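Local coordinates for protein aspartate aminotransferase, cytoplasmic (Schizosaccharomyces pombe 972h-, PDB 6JPK) that catalyses the reversible transfer of the amino group from L-aspartate to 2-oxoglutarate, giving oxaloacetate and L-glutamate, with pyridoxal 5'-phosphate as cofactor, at residues Y157-K161 and N162-D166; G169-S172 and T173-A177; L281-L284 and C285-Q288; Q366-F369 and C370-R373. The protein carries 1 engineered substitution. All coordinates share one frame; numbering follows the deposited sequence.

Contact 1: residues Y157-K161 and N162-D166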
loop_
_atom_site.group_PDB
_atom_site.type_symbol
_atom_site.label_atom_id
_atom_site.label_comp_id
_atom_site.label_asym_id
_atom_site.label_seq_id
_atom_site.Cartn_x
_atom_site.Cartn_y
_atom_site.Cartn_z
ATOM N N TYR A 157 -26.277 -12.735 10.774
ATOM C CA TYR A 157 -26.253 -12.988 9.336
ATOM C C TYR A 157 -26.478 -14.459 8.987
ATOM O O TYR A 157 -27.312 -14.777 8.135
ATOM C CB TYR A 157 -24.934 -12.498 8.718
ATOM C CG TYR A 157 -25.078 -12.309 7.234
ATOM C CD1 TYR A 157 -24.795 -13.348 6.350
ATOM C CD2 TYR A 157 -25.559 -11.113 6.715
ATOM C CE1 TYR A 157 -24.965 -13.191 4.986
ATOM C CE2 TYR A 157 -25.734 -10.942 5.344
ATOM C CZ TYR A 157 -25.432 -11.983 4.485
ATOM O OH TYR A 157 -25.600 -11.825 3.124
ATOM N N TRP A 158 -25.741 -15.364 9.614
ATOM C CA TRP A 158 -25.891 -16.787 9.335
ATOM C C TRP A 158 -26.916 -17.383 10.291
ATOM O O TRP A 158 -26.732 -17.339 11.507
ATOM C CB TRP A 158 -24.551 -17.512 9.462
ATOM C CG TRP A 158 -24.596 -19.015 9.193
ATOM C CD1 TRP A 158 -24.356 -20.026 10.093
ATOM C CD2 TRP A 158 -24.873 -19.657 7.939
ATOM N NE1 TRP A 158 -24.470 -21.251 9.467
ATOM C CE2 TRP A 158 -24.780 -21.049 8.148
ATOM C CE3 TRP A 158 -25.172 -19.187 6.656
ATOM C CZ2 TRP A 158 -24.984 -21.973 7.120
ATOM C CZ3 TRP A 158 -25.376 -20.103 5.641
ATOM C CH2 TRP A 158 -25.287 -21.481 5.879
ATOM N N ASP A 159 -27.988 -17.937 9.736
ATOM C CA ASP A 159 -28.983 -18.701 10.491
ATOM C C ASP A 159 -28.571 -20.167 10.388
ATOM O O ASP A 159 -28.838 -20.825 9.381
ATOM C CB ASP A 159 -30.377 -18.437 9.919
ATOM C CG ASP A 159 -31.474 -19.295 10.552
ATOM O OD1 ASP A 159 -31.188 -20.244 11.321
ATOM O OD2 ASP A 159 -32.655 -19.008 10.262
ATOM N N ALA A 160 -27.906 -20.684 11.427
ATOM C CA ALA A 160 -27.268 -21.996 11.312
ATOM C C ALA A 160 -28.294 -23.123 11.225
ATOM O O ALA A 160 -28.108 -24.082 10.463
ATOM C CB ALA A 160 -26.316 -22.219 12.491
ATOM N N LYS A 161 -29.389 -23.023 11.987
ATOM C CA LYS A 161 -30.425 -24.053 11.937
ATOM C C LYS A 161 -31.016 -24.190 10.538
ATOM O O LYS A 161 -31.234 -25.305 10.053
ATOM C CB LYS A 161 -31.534 -23.738 12.944
ATOM C CG LYS A 161 -32.686 -24.743 12.928
ATOM C CD LYS A 161 -32.955 -25.332 14.327
ATOM C CE LYS A 161 -31.731 -26.085 14.892
ATOM N NZ LYS A 161 -31.989 -26.726 16.225
ATOM N N ASN A 162 -31.295 -23.070 9.877
ATOM C CA ASN A 162 -31.872 -23.119 8.540
ATOM C C ASN A 162 -30.828 -23.025 7.429
ATOM O O ASN A 162 -31.195 -23.087 6.254
ATOM C CB ASN A 162 -32.918 -22.012 8.398
ATOM C CG ASN A 162 -34.068 -22.190 9.387
ATOM O OD1 ASN A 162 -34.611 -23.288 9.519
ATOM N ND2 ASN A 162 -34.413 -21.125 10.109
ATOM N N ARG A 163 -29.547 -22.912 7.777
ATOM C CA ARG A 163 -28.458 -22.743 6.809
ATOM C C ARG A 163 -28.818 -21.681 5.765
ATOM O O ARG A 163 -28.793 -21.914 4.555
ATOM C CB ARG A 163 -28.094 -24.086 6.163
ATOM C CG ARG A 163 -27.655 -25.142 7.214
ATOM C CD ARG A 163 -27.739 -26.578 6.724
ATOM N NE ARG A 163 -26.834 -27.448 7.481
ATOM C CZ ARG A 163 -26.620 -28.740 7.225
ATOM N NH1 ARG A 163 -27.257 -29.365 6.227
ATOM N NH2 ARG A 163 -25.763 -29.420 7.983
ATOM N N SER A 164 -29.178 -20.497 6.250
ATOM C CA SER A 164 -29.635 -19.432 5.368
ATOM C C SER A 164 -29.268 -18.090 5.986
ATOM O O SER A 164 -28.656 -18.019 7.059
ATOM C CB SER A 164 -31.141 -19.534 5.133
ATOM O OG SER A 164 -31.823 -19.429 6.377
ATOM N N PHE A 165 -29.655 -17.028 5.284
ATOM C CA PHE A 165 -29.442 -15.660 5.732
ATOM C C PHE A 165 -30.459 -15.315 6.817
ATOM O O PHE A 165 -31.666 -15.488 6.626
ATOM C CB PHE A 165 -29.552 -14.708 4.530
ATOM C CG PHE A 165 -29.754 -13.240 4.890
ATOM C CD1 PHE A 165 -28.939 -12.603 5.814
ATOM C CD2 PHE A 165 -30.742 -12.499 4.261
ATOM C CE1 PHE A 165 -29.132 -11.255 6.134
ATOM C CE2 PHE A 165 -30.939 -11.141 4.565
ATOM C CZ PHE A 165 -30.139 -10.523 5.507
ATOM N N ASP A 166 -29.963 -14.830 7.959
ATOM C CA ASP A 166 -30.811 -14.451 9.092
ATOM C C ASP A 166 -31.374 -13.047 8.849
ATOM O O ASP A 166 -30.986 -12.051 9.466
ATOM C CB ASP A 166 -30.019 -14.536 10.392
ATOM C CG ASP A 166 -30.893 -14.366 11.623
ATOM O OD1 ASP A 166 -32.099 -14.055 11.469
ATOM O OD2 ASP A 166 -30.366 -14.532 12.748
HETATM O O HOH W 1 -28.154 -15.798 13.321
HETATM O O HOH W 2 -33.138 -17.183 8.399
#
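Asp159 grips Asn162 across the turn with both carboxylate oxygens. OD2 takes Asn162 ND2 at 2.8 Å on the syn side but tilted out of the carboxylate plane, while Asn162 N reaches OD1 at 3.2 Å from above that plane. Carboxylate and amide planes stand 68° apart. With CG anti to its backbone N (chi1 174°), the aspartate hangs over the turn and can serve both donors; a water links OD2 to Phe165 O. A leucine in its place would probably leave Asn162 N and ND2 without their acceptors and free the turn to shift.

On another side, Trp158 lays its six-membered ring along Arg163, CH2 standing 3.5 Å from CA, and Ser164 N lies over one face of the ring, toward its rim. Phe165 CD1 sits over the centre of the Tyr157 ring, the two planes inclined at 42°. Further out, Tyr157 stacks on His190 and bonds through OH to Ile195 O, whereas Arg163 NH1 holds Ser346 O.

The backbone frame is antiparallel: Asp159 N donates to Ser164 O at 2.8 Å, and Asp166 N to Tyr157 O. Arg163 and Ser164 both face Asp159, the G1 beta bulge of a beta hairpin at the sheet's edge.

Contact 2: residues G169-S172 and T173-A177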
loop_
_atom_site.group_PDB
_atom_site.type_symbol
_atom_site.label_atom_id
_atom_site.label_comp_id
_atom_site.label_asym_id
_atom_site.label_seq_id
_atom_site.Cartn_x
_atom_site.Cartn_y
_atom_site.Cartn_z
ATOM N N GLY A 169 -33.099 -11.369 11.965
ATOM C CA GLY A 169 -32.122 -10.892 12.934
ATOM C C GLY A 169 -31.378 -9.649 12.471
ATOM O O GLY A 169 -31.175 -8.710 13.249
ATOM N N MET A 170 -30.950 -9.622 11.205
ATOM C CA MET A 170 -30.299 -8.423 10.680
ATOM C C MET A 170 -31.243 -7.220 10.715
ATOM O O MET A 170 -30.873 -6.134 11.179
ATOM C CB MET A 170 -29.802 -8.679 9.253
ATOM C CG MET A 170 -29.257 -7.427 8.556
ATOM S SD MET A 170 -28.401 -7.817 7.019
ATOM C CE MET A 170 -27.739 -6.187 6.575
ATOM N N LEU A 171 -32.468 -7.395 10.216
ATOM C CA LEU A 171 -33.441 -6.305 10.217
ATOM C C LEU A 171 -33.667 -5.770 11.626
ATOM O O LEU A 171 -33.739 -4.553 11.843
ATOM C CB LEU A 171 -34.762 -6.801 9.624
ATOM C CG LEU A 171 -35.478 -5.944 8.579
ATOM C CD1 LEU A 171 -35.717 -4.597 9.149
ATOM C CD2 LEU A 171 -34.659 -5.821 7.301
ATOM N N SER A 172 -33.777 -6.672 12.599
ATOM C CA SER A 172 -34.056 -6.246 13.960
ATOM C C SER A 172 -32.898 -5.432 14.523
ATOM O O SER A 172 -33.114 -4.424 15.207
ATOM C CB SER A 172 -34.358 -7.476 14.820
ATOM O OG SER A 172 -34.444 -7.120 16.179
ATOM N N THR A 173 -31.662 -5.840 14.222
ATOM C CA THR A 173 -30.497 -5.072 14.654
ATOM C C THR A 173 -30.458 -3.701 13.985
ATOM O O THR A 173 -30.136 -2.698 14.634
ATOM C CB THR A 173 -29.212 -5.862 14.375
ATOM O OG1 THR A 173 -29.215 -7.055 15.169
ATOM C CG2 THR A 173 -27.962 -5.047 14.734
ATOM N N ILE A 174 -30.799 -3.627 12.697
ATOM C CA ILE A 174 -30.829 -2.328 12.029
ATOM C C ILE A 174 -31.795 -1.384 12.738
ATOM O O ILE A 174 -31.471 -0.219 12.991
ATOM C CB ILE A 174 -31.194 -2.486 10.541
ATOM C CG1 ILE A 174 -30.056 -3.183 9.786
ATOM C CG2 ILE A 174 -31.514 -1.103 9.929
ATOM C CD1 ILE A 174 -30.421 -3.624 8.378
ATOM N N LYS A 175 -32.981 -1.874 13.096
ATOM C CA LYS A 175 -33.973 -0.988 13.691
ATOM C C LYS A 175 -33.585 -0.549 15.100
ATOM O O LYS A 175 -33.917 0.570 15.502
ATOM C CB LYS A 175 -35.343 -1.662 13.711
ATOM C CG LYS A 175 -35.895 -1.997 12.339
ATOM C CD LYS A 175 -37.137 -2.876 12.493
ATOM C CE LYS A 175 -37.905 -2.990 11.188
ATOM N NZ LYS A 175 -38.880 -4.113 11.215
ATOM N N SER A 176 -32.886 -1.391 15.863
ATOM C CA SER A 176 -32.593 -1.051 17.254
ATOM C C SER A 176 -31.255 -0.344 17.432
ATOM O O SER A 176 -31.012 0.224 18.497
ATOM C CB SER A 176 -32.622 -2.317 18.126
ATOM O OG SER A 176 -31.614 -3.219 17.700
ATOM N N ALA A 177 -30.378 -0.376 16.434
ATOM C CA ALA A 177 -29.098 0.299 16.555
ATOM C C ALA A 177 -29.318 1.805 16.657
ATOM O O ALA A 177 -30.265 2.338 16.072
ATOM C CB ALA A 177 -28.196 -0.020 15.356
HETATM O O HOH W 3 -32.087 -6.158 18.110
#
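Four successive i to i+4 backbone bonds, Thr173 N to Gly169 O, Ile174 N to Met170 O, Lys175 N to Leu171 O and Ser176 N to Ser172 O, carry the last turns of helix 167-176, and Ala177 is the first residue to leave helical geometry. The shortest of them, Ile174 N to Met170 O, measures 2.9 Å.

Side chains one turn apart meet on different flanks. Met170 reaches out fully extended, and its CG lies 4.0 Å from Ile174 CD1, with the terminal CE at a similar distance from the same methyl. Ile174 turns CG1 anti to its carbonyl carbon (chi1 -69°), which carries CD1 back along the helix past Met170 O to this meeting. Leu171 and Lys175 form a second pair: the straight lysine chain runs back along the helix, passing CG over Leu171 O and bringing CE to 3.4 Å from Leu171 CD1, a tight carbon contact. The apolar part of the lysine is thus what the leucine touches, with NZ a little farther on. On the solvent flank a water joins Ser172 OG, at 3.2 Å, to Ser176 OG, at 3.0 Å.

Leu171, Ile174 and Lys175 rest on Ser208 of helix 199-211. Met170 packs on Tyr155 of strand 152-159 and Leu185 of strand 182-186, and Ile174 on Phe183. Thr173 lies against Tyr155 and Tyr132, so the helix packs against strands 131-135, 152-159 and 182-186 of the central mixed sheet, with helix 199-211 beside it, as in the large alpha/beta domain of class-I PLP-dependent aminotransferases.

Contact 3: residues L281-L284 and C285-Q288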
loop_
_atom_site.group_PDB
_atom_site.type_symbol
_atom_site.label_atom_id
_atom_site.label_comp_id
_atom_site.label_asym_id
_atom_site.label_seq_id
_atom_site.Cartn_x
_atom_site.Cartn_y
_atom_site.Cartn_z
ATOM N N LEU A 281 -12.645 14.435 -0.950
ATOM C CA LEU A 281 -11.476 13.986 -1.705
ATOM C C LEU A 281 -10.193 14.609 -1.161
ATOM O O LEU A 281 -9.191 13.913 -0.979
ATOM C CB LEU A 281 -11.643 14.310 -3.190
ATOM C CG LEU A 281 -10.496 13.865 -4.099
ATOM C CD1 LEU A 281 -10.324 12.352 -4.080
ATOM C CD2 LEU A 281 -10.745 14.367 -5.514
ATOM N N SER A 282 -10.213 15.914 -0.860
ATOM C CA SER A 282 -9.008 16.573 -0.361
ATOM C C SER A 282 -8.537 15.959 0.955
ATOM O O SER A 282 -7.326 15.837 1.199
ATOM C CB SER A 282 -9.253 18.080 -0.203
ATOM O OG SER A 282 -10.134 18.370 0.878
ATOM N N GLN A 283 -9.480 15.570 1.824
ATOM C CA GLN A 283 -9.108 14.955 3.093
ATOM C C GLN A 283 -8.636 13.519 2.920
ATOM O O GLN A 283 -7.761 13.064 3.672
ATOM C CB GLN A 283 -10.289 14.999 4.064
ATOM C CG GLN A 283 -10.686 16.401 4.451
ATOM C CD GLN A 283 -9.568 17.133 5.166
ATOM O OE1 GLN A 283 -8.660 16.510 5.732
ATOM N NE2 GLN A 283 -9.621 18.461 5.136
ATOM N N LEU A 284 -9.222 12.786 1.968
ATOM C CA LEU A 284 -8.759 11.433 1.676
ATOM C C LEU A 284 -7.323 11.445 1.170
ATOM O O LEU A 284 -6.557 10.517 1.448
ATOM C CB LEU A 284 -9.677 10.776 0.639
ATOM C CG LEU A 284 -11.107 10.456 1.087
ATOM C CD1 LEU A 284 -11.933 10.068 -0.115
ATOM C CD2 LEU A 284 -11.099 9.314 2.115
ATOM N N CYS A 285 -6.951 12.485 0.417
ATOM C CA CYS A 285 -5.582 12.622 -0.072
ATOM C C CYS A 285 -4.597 12.833 1.070
ATOM O O CYS A 285 -3.447 12.386 0.982
ATOM C CB CYS A 285 -5.488 13.783 -1.069
ATOM S SG CYS A 285 -6.240 13.388 -2.684
ATOM N N ILE A 286 -5.024 13.510 2.138
ATOM C CA ILE A 286 -4.163 13.677 3.309
ATOM C C ILE A 286 -3.866 12.327 3.951
ATOM O O ILE A 286 -2.713 12.015 4.274
ATOM C CB ILE A 286 -4.803 14.651 4.312
ATOM C CG1 ILE A 286 -4.835 16.062 3.718
ATOM C CG2 ILE A 286 -4.048 14.619 5.648
ATOM C CD1 ILE A 286 -5.512 17.065 4.614
ATOM N N VAL A 287 -4.897 11.496 4.134
ATOM C CA VAL A 287 -4.669 10.155 4.671
ATOM C C VAL A 287 -3.718 9.370 3.770
ATOM O O VAL A 287 -2.726 8.796 4.235
ATOM C CB VAL A 287 -6.008 9.418 4.862
ATOM C CG1 VAL A 287 -5.752 7.961 5.277
ATOM C CG2 VAL A 287 -6.852 10.134 5.910
ATOM N N GLN A 288 -4.017 9.325 2.467
ATOM C CA GLN A 288 -3.177 8.621 1.495
ATOM C C GLN A 288 -1.726 9.099 1.550
ATOM O O GLN A 288 -0.786 8.291 1.539
ATOM C CB GLN A 288 -3.752 8.837 0.088
ATOM C CG GLN A 288 -3.067 8.048 -1.044
ATOM C CD GLN A 288 -3.872 6.816 -1.426
ATOM O OE1 GLN A 288 -4.313 6.067 -0.554
ATOM N NE2 GLN A 288 -4.087 6.610 -2.729
#
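Gln283 O receives two backbone N-H groups from the next turn, Val287 N at 3.3 Å and, weakly, Ile286 N at 3.2 Å with an angle of only 122°. The setting is an alpha-helix, 274-289, of the aminotransferase fold. Its i to i+4 ladder is uneven here: Ile286 N also donates weakly to Ser282 O, whereas Gln288 N makes a nearly straight 3.0 Å bond to Leu284 O at 174°. Cys285 N is held by Leu281 O.

Beside this divided bonding, Gln283 and Ile286 run side by side in the same direction. The glutamine chain bends at chi2 (-62°), bringing its amide end next to the isoleucine. Its NE2 binds Glu10 O of the second subunit, and Ile286 packs on Ala12 of that subunit, so the pair forms part of the dimer contact. The buried side of the helix rests on strand 100-106 and helix 107-127, where Leu284 touches Met103 and Phe118; Gln288 NE2 donates to Gln104 O of strand 100-106 and to Ile73 O of a loop.

Cys285 directs SG back toward the preceding turn, 4.4 Å from Leu281 CD1, a loose apolar touch. Closer is the meeting of Gln283 OE1 with the methyl CD1 of Ile286, at 3.4 Å.

Contact 4: residues Q366-F369 and C370-R373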
loop_
_atom_site.group_PDB
_atom_site.type_symbol
_atom_site.label_atom_id
_atom_site.label_comp_id
_atom_site.label_asym_id
_atom_site.label_seq_id
_atom_site.Cartn_x
_atom_site.Cartn_y
_atom_site.Cartn_z
ATOM N N GLN A 366 -17.222 -32.416 12.934
ATOM C CA GLN A 366 -17.299 -32.945 11.577
ATOM C C GLN A 366 -16.144 -32.451 10.719
ATOM O O GLN A 366 -15.604 -33.208 9.902
ATOM C CB GLN A 366 -18.640 -32.563 10.957
ATOM C CG GLN A 366 -19.773 -33.312 11.621
ATOM C CD GLN A 366 -21.136 -32.744 11.316
ATOM O OE1 GLN A 366 -21.261 -31.683 10.706
ATOM N NE2 GLN A 366 -22.173 -33.458 11.744
ATOM N N VAL A 367 -15.769 -31.176 10.872
ATOM C CA VAL A 367 -14.627 -30.639 10.138
ATOM C C VAL A 367 -13.355 -31.374 10.539
ATOM O O VAL A 367 -12.546 -31.756 9.686
ATOM C CB VAL A 367 -14.514 -29.118 10.368
ATOM C CG1 VAL A 367 -13.260 -28.567 9.688
ATOM C CG2 VAL A 367 -15.776 -28.407 9.863
ATOM N N GLN A 368 -13.169 -31.602 11.845
ATOM C CA GLN A 368 -11.986 -32.325 12.315
ATOM C C GLN A 368 -11.976 -33.762 11.798
ATOM O O GLN A 368 -10.918 -34.300 11.462
ATOM C CB GLN A 368 -11.927 -32.304 13.850
ATOM C CG GLN A 368 -10.663 -32.923 14.433
ATOM C CD GLN A 368 -9.423 -32.087 14.145
ATOM O OE1 GLN A 368 -9.507 -30.878 13.924
ATOM N NE2 GLN A 368 -8.266 -32.736 14.130
ATOM N N PHE A 369 -13.146 -34.406 11.752
ATOM C CA PHE A 369 -13.247 -35.743 11.177
ATOM C C PHE A 369 -12.819 -35.737 9.709
ATOM O O PHE A 369 -12.068 -36.617 9.268
ATOM C CB PHE A 369 -14.685 -36.240 11.331
ATOM C CG PHE A 369 -14.905 -37.684 10.927
ATOM C CD1 PHE A 369 -15.216 -38.014 9.612
ATOM C CD2 PHE A 369 -14.860 -38.701 11.878
ATOM C CE1 PHE A 369 -15.446 -39.345 9.242
ATOM C CE2 PHE A 369 -15.088 -40.032 11.523
ATOM C CZ PHE A 369 -15.379 -40.353 10.204
ATOM N N CYS A 370 -13.284 -34.746 8.942
ATOM C CA CYS A 370 -12.864 -34.615 7.549
ATOM C C CYS A 370 -11.356 -34.436 7.436
ATOM O O CYS A 370 -10.726 -34.972 6.516
ATOM C CB CYS A 370 -13.570 -33.429 6.896
ATOM S SG CYS A 370 -15.315 -33.661 6.592
ATOM N N GLN A 371 -10.762 -33.668 8.349
ATOM C CA GLN A 371 -9.324 -33.450 8.297
ATOM C C GLN A 371 -8.557 -34.739 8.585
ATOM O O GLN A 371 -7.628 -35.092 7.853
ATOM C CB GLN A 371 -8.918 -32.349 9.278
ATOM C CG GLN A 371 -7.471 -31.915 9.097
ATOM C CD GLN A 371 -7.003 -30.944 10.157
ATOM O OE1 GLN A 371 -6.117 -31.260 10.942
ATOM N NE2 GLN A 371 -7.587 -29.756 10.174
ATOM N N GLU A 372 -8.942 -35.469 9.636
ATOM C CA GLU A 372 -8.160 -36.627 10.057
ATOM C C GLU A 372 -8.398 -37.846 9.171
ATOM O O GLU A 372 -7.467 -38.614 8.910
ATOM C CB GLU A 372 -8.477 -36.962 11.520
ATOM C CG GLU A 372 -7.930 -35.922 12.482
ATOM C CD GLU A 372 -8.330 -36.168 13.922
ATOM O OE1 GLU A 372 -8.865 -37.257 14.230
ATOM O OE2 GLU A 372 -8.111 -35.258 14.748
ATOM N N ARG A 373 -9.627 -38.062 8.711
ATOM C CA ARG A 373 -9.927 -39.268 7.945
ATOM C C ARG A 373 -9.905 -39.062 6.434
ATOM O O ARG A 373 -9.761 -40.042 5.699
ATOM C CB ARG A 373 -11.293 -39.831 8.354
ATOM C CG ARG A 373 -11.409 -40.136 9.855
ATOM C CD ARG A 373 -10.780 -41.474 10.198
ATOM N NE ARG A 373 -11.414 -42.564 9.455
ATOM C CZ ARG A 373 -12.482 -43.253 9.867
ATOM N NH1 ARG A 373 -13.059 -42.975 11.034
ATOM N NH2 ARG A 373 -12.979 -44.221 9.103
HETATM O O HOH W 4 -5.709 -30.968 13.459
#
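Arg373 folds back over the ring of Phe369 one turn earlier. Its CB lies 3.4 Å from Phe369 O, the carbonyl that accepts Arg373 N. CG then stands over the middle of the ring, 4.0 Å from the centroid and 9° off the normal, a CH-pi contact. Two further bends curl the chain so that the guanidinium returns to the ring's outer end, where NH1 comes within 3.6 Å of Phe369 CZ and CE2. Its plane is inclined 55° to the ring and does not lie flat on it. With an alanine at Phe369 the ring under CG and NH1 is gone, and the arginine is likely to be less firmly placed and His403 to lose its aromatic partner.

On another flank Gln368 NE2 donates to Glu372 OE2 at 2.6 Å, nearly straight at 174° and in the amide plane. The same NE2 gives a longer bond to a water that in turn donates to Gln371 OE1 at 2.6 Å, linking three polar side chains on the helix surface.

Helix 364-374 leans on helix 394-407, where Phe369 meets His403 edge-to-face and touches Ala404, and Cys370 packs on Phe401; Gln371 reaches Leu20 and Gln23 of helix 16-26.

How the contacts relate
Following the chain, the four contacts come in series, none enclosing or crossing another; contacts 2 to 4 each span turns of a single helix. Contact 1 closes the hairpin between strands 152-159 and 164-165 at one edge of the large sheet. The chain then runs directly into the helix of contact 2: Asp166 OD1 caps Gly169 N, and Phe165 CZ packs 3.6 Å from Met170 SD. Contact 3, about 39 Å from contact 1 between centres and across the chain's centre from it, ties the helix after strand 264-270 to the sheet's other edge strand and to the second subunit. Contact 4 joins helices 364-374, 394-407 and 16-26, its nearest atoms about 6 Å from contact 1.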